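Local coordinates for protein aldo-keto reductase 1 (Coptotermes gestroi, PDB 5KET) that belongs to the aldo/keto reductase family, binds NADP and probably acts as an NADP-dependent oxidoreductase, at residues V195-Y200 with R270-R275. Sequence-based numbering, arbitrary orientation.
Sequences VELNVY and RHCMQR
In the (beta/alpha)8 barrel of this aldo-keto reductase, the loop that leaves strand 192-196 packs through Leu197 and Val199 against His271 and Cys272 in the last turn of helix 264-273 and Arg275 just after it. Side chains carry the contact by van der Waals packing, with methyl groups set against a sulfur, an imidazole and a guanidinium. Leu197 has CG anti to its backbone N (chi1 -165°), and its CD2 methyl lies 3.8 Å from Cys272 SG. The same sulfur also approaches the backbone of the next residue, 4.2 Å from Asn198 CA. In a different direction from that methyl, Leu197 and Arg275 meet tip to tip, with CD2 at the edge of the guanidinium and 4.0 Å from NH2. Further along the loop, Val199 crosses His271 obliquely: CG1 stands in the plane of the imidazole at its edge, 3.4 Å from ND1. The His271 side chain also touches Val305 and Leu308 of helix 302-310. Behind the loop backbone, Asn198 directs CB away from the helix; its ND2 is hydrogen-bonded to Ala221 O, and OD1 accepts a weak bond from Tyr200 N at 2.9 Å. Ala221 binds NADP, and the Asn198 side chain lies about 6 Å from the cofactor. Leu197 packs on strand 216-220, the seventh, and Cys272 on Val279 of the eighth, as the helix layer closes on the strands of a TIM barrel.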
loop_
_atom_site.group_PDB
_atom_site.type_symbol
_atom_site.label_atom_id
_atom_site.label_comp_id
_atom_site.label_asym_id
_atom_site.label_seq_id
_atom_site.Cartn_x
_atom_site.Cartn_y
_atom_site.Cartn_z
ATOM N N VAL A 195 2.234 0.997 -4.986
ATOM C CA VAL A 195 1.672 2.121 -5.715
ATOM C C VAL A 195 0.222 1.808 -6.035
ATOM O O VAL A 195 -0.239 0.672 -5.920
ATOM C CB VAL A 195 2.444 2.421 -7.016
ATOM C CG1 VAL A 195 3.813 3.012 -6.702
ATOM C CG2 VAL A 195 2.575 1.158 -7.832
ATOM N N GLU A 196 -0.509 2.841 -6.427
ATOM C CA GLU A 196 -1.862 2.655 -6.921
ATOM C C GLU A 196 -1.832 1.868 -8.228
ATOM O O GLU A 196 -0.994 2.124 -9.107
ATOM C CB GLU A 196 -2.529 4.022 -7.081
ATOM C CG GLU A 196 -3.645 4.167 -8.082
ATOM C CD GLU A 196 -4.274 5.538 -8.057
ATOM O OE1 GLU A 196 -3.666 6.502 -7.521
ATOM O OE2 GLU A 196 -5.394 5.684 -8.609
ATOM N N LEU A 197 -2.763 0.908 -8.349
ATOM C CA LEU A 197 -2.759 -0.025 -9.469
ATOM C C LEU A 197 -4.061 -0.811 -9.498
ATOM O O LEU A 197 -4.446 -1.416 -8.490
ATOM C CB LEU A 197 -1.549 -0.970 -9.376
ATOM C CG LEU A 197 -1.086 -1.813 -10.569
ATOM C CD1 LEU A 197 0.345 -2.302 -10.346
ATOM C CD2 LEU A 197 -1.997 -3.002 -10.829
ATOM N N ASN A 198 -4.707 -0.819 -10.659
ATOM C CA ASN A 198 -5.896 -1.615 -10.949
ATOM C C ASN A 198 -6.064 -1.638 -12.467
ATOM O O ASN A 198 -5.169 -1.218 -13.205
ATOM C CB ASN A 198 -7.122 -1.055 -10.222
ATOM C CG ASN A 198 -7.346 0.410 -10.505
ATOM O OD1 ASN A 198 -7.149 0.878 -11.633
ATOM N ND2 ASN A 198 -7.771 1.147 -9.485
ATOM N N VAL A 199 -7.212 -2.122 -12.946
ATOM C CA VAL A 199 -7.358 -2.230 -14.394
ATOM C C VAL A 199 -7.528 -0.867 -15.053
ATOM O O VAL A 199 -7.318 -0.748 -16.264
ATOM C CB VAL A 199 -8.529 -3.152 -14.793
ATOM C CG1 VAL A 199 -8.341 -4.542 -14.203
ATOM C CG2 VAL A 199 -9.856 -2.530 -14.397
ATOM N N TYR A 200 -7.905 0.164 -14.299
ATOM C CA TYR A 200 -7.959 1.513 -14.851
ATOM C C TYR A 200 -6.618 2.237 -14.785
ATOM O O TYR A 200 -6.465 3.280 -15.429
ATOM C CB TYR A 200 -9.024 2.345 -14.127
ATOM C CG TYR A 200 -10.442 1.982 -14.509
ATOM C CD1 TYR A 200 -10.695 1.162 -15.604
ATOM C CD2 TYR A 200 -11.528 2.466 -13.780
ATOM C CE1 TYR A 200 -11.993 0.825 -15.963
ATOM C CE2 TYR A 200 -12.823 2.142 -14.134
ATOM C CZ TYR A 200 -13.049 1.318 -15.223
ATOM O OH TYR A 200 -14.334 0.990 -15.572
ATOM N N ARG A 270 -7.825 -10.579 -9.643
ATOM C CA ARG A 270 -7.148 -11.623 -10.393
ATOM C C ARG A 270 -6.238 -11.048 -11.468
ATOM O O ARG A 270 -5.089 -11.491 -11.620
ATOM C CB ARG A 270 -8.190 -12.539 -11.017
ATOM C CG ARG A 270 -7.539 -13.636 -11.768
ATOM C CD ARG A 270 -7.230 -14.802 -10.761
ATOM N NE ARG A 270 -5.868 -15.342 -10.964
ATOM C CZ ARG A 270 -5.436 -16.533 -10.576
ATOM N NH1 ARG A 270 -6.248 -17.428 -10.023
ATOM N NH2 ARG A 270 -4.210 -16.891 -10.806
ATOM N N HIS A 271 -6.737 -10.061 -12.228
ATOM C CA HIS A 271 -5.942 -9.480 -13.300
ATOM C C HIS A 271 -4.617 -8.949 -12.781
ATOM O O HIS A 271 -3.578 -9.100 -13.435
ATOM C CB HIS A 271 -6.689 -8.353 -14.005
ATOM C CG HIS A 271 -5.963 -7.853 -15.216
ATOM N ND1 HIS A 271 -6.174 -6.609 -15.765
ATOM C CD2 HIS A 271 -5.014 -8.445 -15.984
ATOM C CE1 HIS A 271 -5.390 -6.454 -16.819
ATOM N NE2 HIS A 271 -4.678 -7.555 -16.974
ATOM N N CYS A 272 -4.634 -8.307 -11.615
ATOM C CA CYS A 272 -3.383 -7.880 -11.009
ATOM C C CYS A 272 -2.531 -9.079 -10.619
ATOM O O CYS A 272 -1.337 -9.135 -10.939
ATOM C CB CYS A 272 -3.667 -7.007 -9.794
ATOM S SG CYS A 272 -4.677 -5.580 -10.150
ATOM N N MET A 273 -3.132 -10.060 -9.939
ATOM C CA MET A 273 -2.343 -11.136 -9.352
ATOM C C MET A 273 -1.616 -11.946 -10.416
ATOM O O MET A 273 -0.471 -12.361 -10.216
ATOM C CB MET A 273 -3.234 -12.051 -8.521
ATOM C CG MET A 273 -4.063 -11.335 -7.492
ATOM S SD MET A 273 -5.568 -12.264 -7.184
ATOM C CE MET A 273 -4.981 -13.431 -5.994
ATOM N N GLN A 274 -2.258 -12.181 -11.553
ATOM C CA GLN A 274 -1.574 -12.982 -12.554
ATOM C C GLN A 274 -0.438 -12.239 -13.230
ATOM O O GLN A 274 0.238 -12.833 -14.079
ATOM C CB GLN A 274 -2.559 -13.483 -13.601
ATOM C CG GLN A 274 -3.507 -14.570 -13.110
ATOM C CD GLN A 274 -4.603 -14.843 -14.117
ATOM O OE1 GLN A 274 -4.507 -14.386 -15.260
ATOM N NE2 GLN A 274 -5.635 -15.617 -13.721
ATOM N N ARG A 275 -0.217 -10.966 -12.903
ATOM C CA ARG A 275 0.999 -10.270 -13.299
ATOM C C ARG A 275 2.067 -10.355 -12.216
ATOM O O ARG A 275 2.994 -9.534 -12.195
ATOM C CB ARG A 275 0.691 -8.806 -13.651
ATOM C CG ARG A 275 -0.598 -8.611 -14.436
ATOM C CD ARG A 275 -0.549 -7.408 -15.374
ATOM N NE ARG A 275 -0.640 -6.131 -14.678
ATOM C CZ ARG A 275 0.269 -5.170 -14.751
ATOM N NH1 ARG A 275 1.360 -5.329 -15.489
ATOM N NH2 ARG A 275 0.090 -4.042 -14.085
#